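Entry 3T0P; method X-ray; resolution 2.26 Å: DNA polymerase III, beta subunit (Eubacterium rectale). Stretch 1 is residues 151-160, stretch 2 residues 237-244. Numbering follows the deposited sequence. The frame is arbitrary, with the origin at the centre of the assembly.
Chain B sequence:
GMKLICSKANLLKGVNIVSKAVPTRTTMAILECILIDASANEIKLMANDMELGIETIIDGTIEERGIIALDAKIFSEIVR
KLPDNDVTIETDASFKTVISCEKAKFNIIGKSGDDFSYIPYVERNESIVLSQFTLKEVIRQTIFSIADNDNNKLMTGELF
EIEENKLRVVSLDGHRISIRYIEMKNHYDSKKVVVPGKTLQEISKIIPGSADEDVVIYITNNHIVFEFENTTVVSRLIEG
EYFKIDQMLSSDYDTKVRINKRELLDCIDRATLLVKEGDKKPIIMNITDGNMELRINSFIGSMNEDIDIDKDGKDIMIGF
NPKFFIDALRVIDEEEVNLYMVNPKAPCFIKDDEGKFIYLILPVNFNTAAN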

# COMPACT_ATOMS: atom_id res chain seq x y z
N ASN B 151 15.54 -3.36 25.27
CA ASN B 151 16.30 -2.98 26.48
C ASN B 151 15.64 -3.52 27.77
O ASN B 151 16.35 -3.91 28.70
CB ASN B 151 16.48 -1.45 26.57
CG ASN B 151 17.21 -0.81 25.41
OD1 ASN B 151 17.95 -1.46 24.65
ND2 ASN B 151 17.04 0.50 25.26
N ASN B 152 14.29 -3.55 27.80
CA ASN B 152 13.49 -4.08 28.91
C ASN B 152 12.43 -5.00 28.31
O ASN B 152 11.56 -4.52 27.58
CB ASN B 152 12.87 -2.94 29.74
CG ASN B 152 12.14 -3.38 30.98
OD1 ASN B 152 11.32 -4.31 30.97
ND2 ASN B 152 12.36 -2.69 32.08
N LYS B 153 12.52 -6.31 28.61
CA LYS B 153 11.63 -7.34 28.04
C LYS B 153 10.16 -7.09 28.39
O LYS B 153 9.32 -7.21 27.51
CB LYS B 153 12.08 -8.74 28.49
CG LYS B 153 11.53 -9.87 27.61
N LEU B 154 9.85 -6.70 29.64
CA LEU B 154 8.48 -6.45 30.08
C LEU B 154 7.80 -5.30 29.31
O LEU B 154 6.60 -5.37 29.02
CB LEU B 154 8.46 -6.16 31.58
CG LEU B 154 8.69 -7.39 32.46
CD1 LEU B 154 9.15 -7.00 33.84
CD2 LEU B 154 7.45 -8.30 32.52
N MSE B 155 8.56 -4.27 28.94
CA MSE B 155 8.05 -3.13 28.17
C MSE B 155 7.67 -3.51 26.75
O MSE B 155 6.90 -2.77 26.14
CB MSE B 155 9.08 -2.01 28.11
CG MSE B 155 9.14 -1.23 29.38
SE MSE B 155 10.17 0.40 29.21
CE MSE B 155 11.64 -0.01 27.90
N THR B 156 8.19 -4.65 26.24
CA THR B 156 7.87 -5.14 24.88
C THR B 156 6.54 -5.91 24.88
O THR B 156 6.02 -6.22 23.82
CB THR B 156 8.99 -5.99 24.29
OG1 THR B 156 9.11 -7.20 25.04
CG2 THR B 156 10.33 -5.27 24.28
N GLY B 157 5.98 -6.17 26.06
CA GLY B 157 4.70 -6.83 26.16
C GLY B 157 3.60 -5.94 26.69
O GLY B 157 3.81 -4.76 26.94
N GLU B 158 2.40 -6.52 26.84
CA GLU B 158 1.26 -5.85 27.44
C GLU B 158 0.80 -6.60 28.66
O GLU B 158 0.64 -7.82 28.60
CB GLU B 158 0.09 -5.70 26.48
CG GLU B 158 0.42 -4.84 25.29
CD GLU B 158 -0.73 -4.08 24.67
OE1 GLU B 158 -1.87 -4.59 24.62
OE2 GLU B 158 -0.47 -2.95 24.21
N LEU B 159 0.58 -5.88 29.76
CA LEU B 159 0.03 -6.46 30.97
C LEU B 159 -1.47 -6.76 30.75
O LEU B 159 -2.21 -5.91 30.26
CB LEU B 159 0.21 -5.51 32.17
CG LEU B 159 -0.40 -5.99 33.51
CD1 LEU B 159 0.46 -7.05 34.17
CD2 LEU B 159 -0.60 -4.82 34.45
N PHE B 160 -1.88 -7.97 31.13
CA PHE B 160 -3.28 -8.41 31.13
C PHE B 160 -3.62 -8.70 32.59
O PHE B 160 -3.00 -9.58 33.19
CB PHE B 160 -3.48 -9.61 30.20
CG PHE B 160 -3.75 -9.19 28.78
CD1 PHE B 160 -2.74 -8.64 27.99
CD2 PHE B 160 -5.01 -9.33 28.22
CE1 PHE B 160 -2.99 -8.23 26.68
CE2 PHE B 160 -5.27 -8.93 26.90
CZ PHE B 160 -4.25 -8.36 26.15
N LEU B 237 4.59 -16.44 27.88
CA LEU B 237 4.36 -15.20 28.59
C LEU B 237 5.70 -14.62 29.03
O LEU B 237 6.67 -15.36 29.13
CB LEU B 237 3.46 -15.46 29.82
CG LEU B 237 2.02 -15.86 29.53
CD1 LEU B 237 1.36 -16.36 30.79
CD2 LEU B 237 1.22 -14.71 28.90
N ILE B 238 5.77 -13.31 29.28
CA ILE B 238 7.02 -12.68 29.73
C ILE B 238 7.12 -12.82 31.26
O ILE B 238 6.19 -12.45 31.98
CB ILE B 238 7.14 -11.21 29.27
CG1 ILE B 238 6.91 -11.12 27.75
CG2 ILE B 238 8.49 -10.63 29.70
CD1 ILE B 238 6.81 -9.73 27.19
N GLU B 239 8.26 -13.34 31.75
CA GLU B 239 8.49 -13.55 33.17
C GLU B 239 8.97 -12.27 33.86
O GLU B 239 9.65 -11.44 33.24
CB GLU B 239 9.50 -14.69 33.38
N GLY B 240 8.60 -12.11 35.14
CA GLY B 240 8.99 -10.97 35.96
C GLY B 240 7.86 -10.12 36.52
O GLY B 240 6.72 -10.18 36.05
N GLU B 241 8.19 -9.31 37.53
CA GLU B 241 7.21 -8.43 38.16
C GLU B 241 7.02 -7.19 37.28
O GLU B 241 8.00 -6.51 36.99
CB GLU B 241 7.64 -8.06 39.59
N TYR B 242 5.78 -6.95 36.80
CA TYR B 242 5.49 -5.78 35.97
C TYR B 242 5.59 -4.52 36.83
O TYR B 242 5.47 -4.59 38.06
CB TYR B 242 4.11 -5.88 35.28
CG TYR B 242 3.94 -4.95 34.09
CD1 TYR B 242 4.54 -5.23 32.87
CD2 TYR B 242 3.16 -3.80 34.18
CE1 TYR B 242 4.37 -4.40 31.77
CE2 TYR B 242 2.99 -2.95 33.08
CZ TYR B 242 3.60 -3.26 31.88
OH TYR B 242 3.45 -2.44 30.79
N PHE B 243 5.84 -3.38 36.19
CA PHE B 243 5.99 -2.06 36.80
C PHE B 243 4.80 -1.72 37.71
O PHE B 243 3.65 -2.01 37.37
CB PHE B 243 6.15 -1.00 35.69
CG PHE B 243 7.16 -1.41 34.64
CD1 PHE B 243 8.51 -1.15 34.81
CD2 PHE B 243 6.76 -2.10 33.50
CE1 PHE B 243 9.45 -1.57 33.87
CE2 PHE B 243 7.70 -2.52 32.55
CZ PHE B 243 9.03 -2.25 32.75
N LYS B 244 5.09 -1.12 38.87
CA LYS B 244 4.04 -0.68 39.79
C LYS B 244 3.55 0.66 39.25
O LYS B 244 4.27 1.65 39.34
CB LYS B 244 4.50 -0.62 41.27
CG LYS B 244 5.99 -0.33 41.53
O HOH W 1 4.45 -2.27 27.71

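The two stretches, at least 81 residues apart in sequence wherever they touch, meet in a largely apolar contact in which Leu 154 packs against the irregular segment 238-243, and no direct hydrogen bond between them is found among the modelled atoms. The buried surface amounts to 591 Å², both sides summed.

Stretch 1 makes a compact turn before it enters the strand that begins at Gly 157. Residues 153-156 have helical backbone angles without the regular bonds of a helix, and the turn is held by local hydrogen bonds: Thr 156 N to Lys 153 O at 3.1 Å, Gly 157 N to Leu 154 O at 3.1 Å, and a very short bond from Thr 156 OG1 to Lys 153 O at 2.5 Å. At its start, Asn 152 OD1 accepts a weak bond from Met 155 N, 3.4 Å away. Stretch 2 has no regular secondary structure, so the two stretches do not pair as strands; their CA atoms come nearest at Leu 154 and Ile 238, 6.4 Å apart.

Leu 154 points toward stretch 2 and has 126 Å² covered by it, the largest share of any residue here. Its CD2 lies 3.8 Å from Ile 238 CG2, while CD1 approaches the backbone of stretch 2, 3.4 Å from Glu 241 O. Its CB packs against both aromatic residues, 4.2 Å from Tyr 242 CD1 and 3.8 Å from Phe 243 CE2. One aliphatic side chain thus fills the space between Ile 238 and the two rings.

Ile 238 also extends along the turn. Its CD1 sits 3.6 Å from Lys 153 O and 3.7 Å from Gly 157 CA. The absence of a side chain at Gly 157 permits this approach, since an ideal CB there would lie 2.6 Å from the same methyl and clash with it. In stretch 2, Gly 240 has a phi of 120° and a psi of 163°, angles at which a CB would be jammed against the preceding carbonyl oxygen; the backbone itself calls for glycine.

Tyr 242 reaches beyond the turn to the strand. Leu 159 CB lies over one face of its ring, 3.9 Å from the centroid of Tyr 242 and only 12° off the normal, a CH-pi contact that sets C-H groups against the pi cloud. Leu 154 O instead lies near the ring plane, 3.7 Å from Tyr 242 CE1, where the carbonyl oxygen faces the weakly positive ring edge. A water lies within hydrogen-bonding distance of Met 155 O (3.0 Å), Gly 157 O (2.7 Å) and Tyr 242 OH (3.2 Å) and so links the two stretches.

Selenomethionine Met 155 packs its CG 3.5 Å from Phe 243 CZ, with SE oblique to the ring, 5.4 Å from the Phe 243 centroid. Asn 152 ND2 approaches the ring edge, 3.4 Å from Phe 243 CZ.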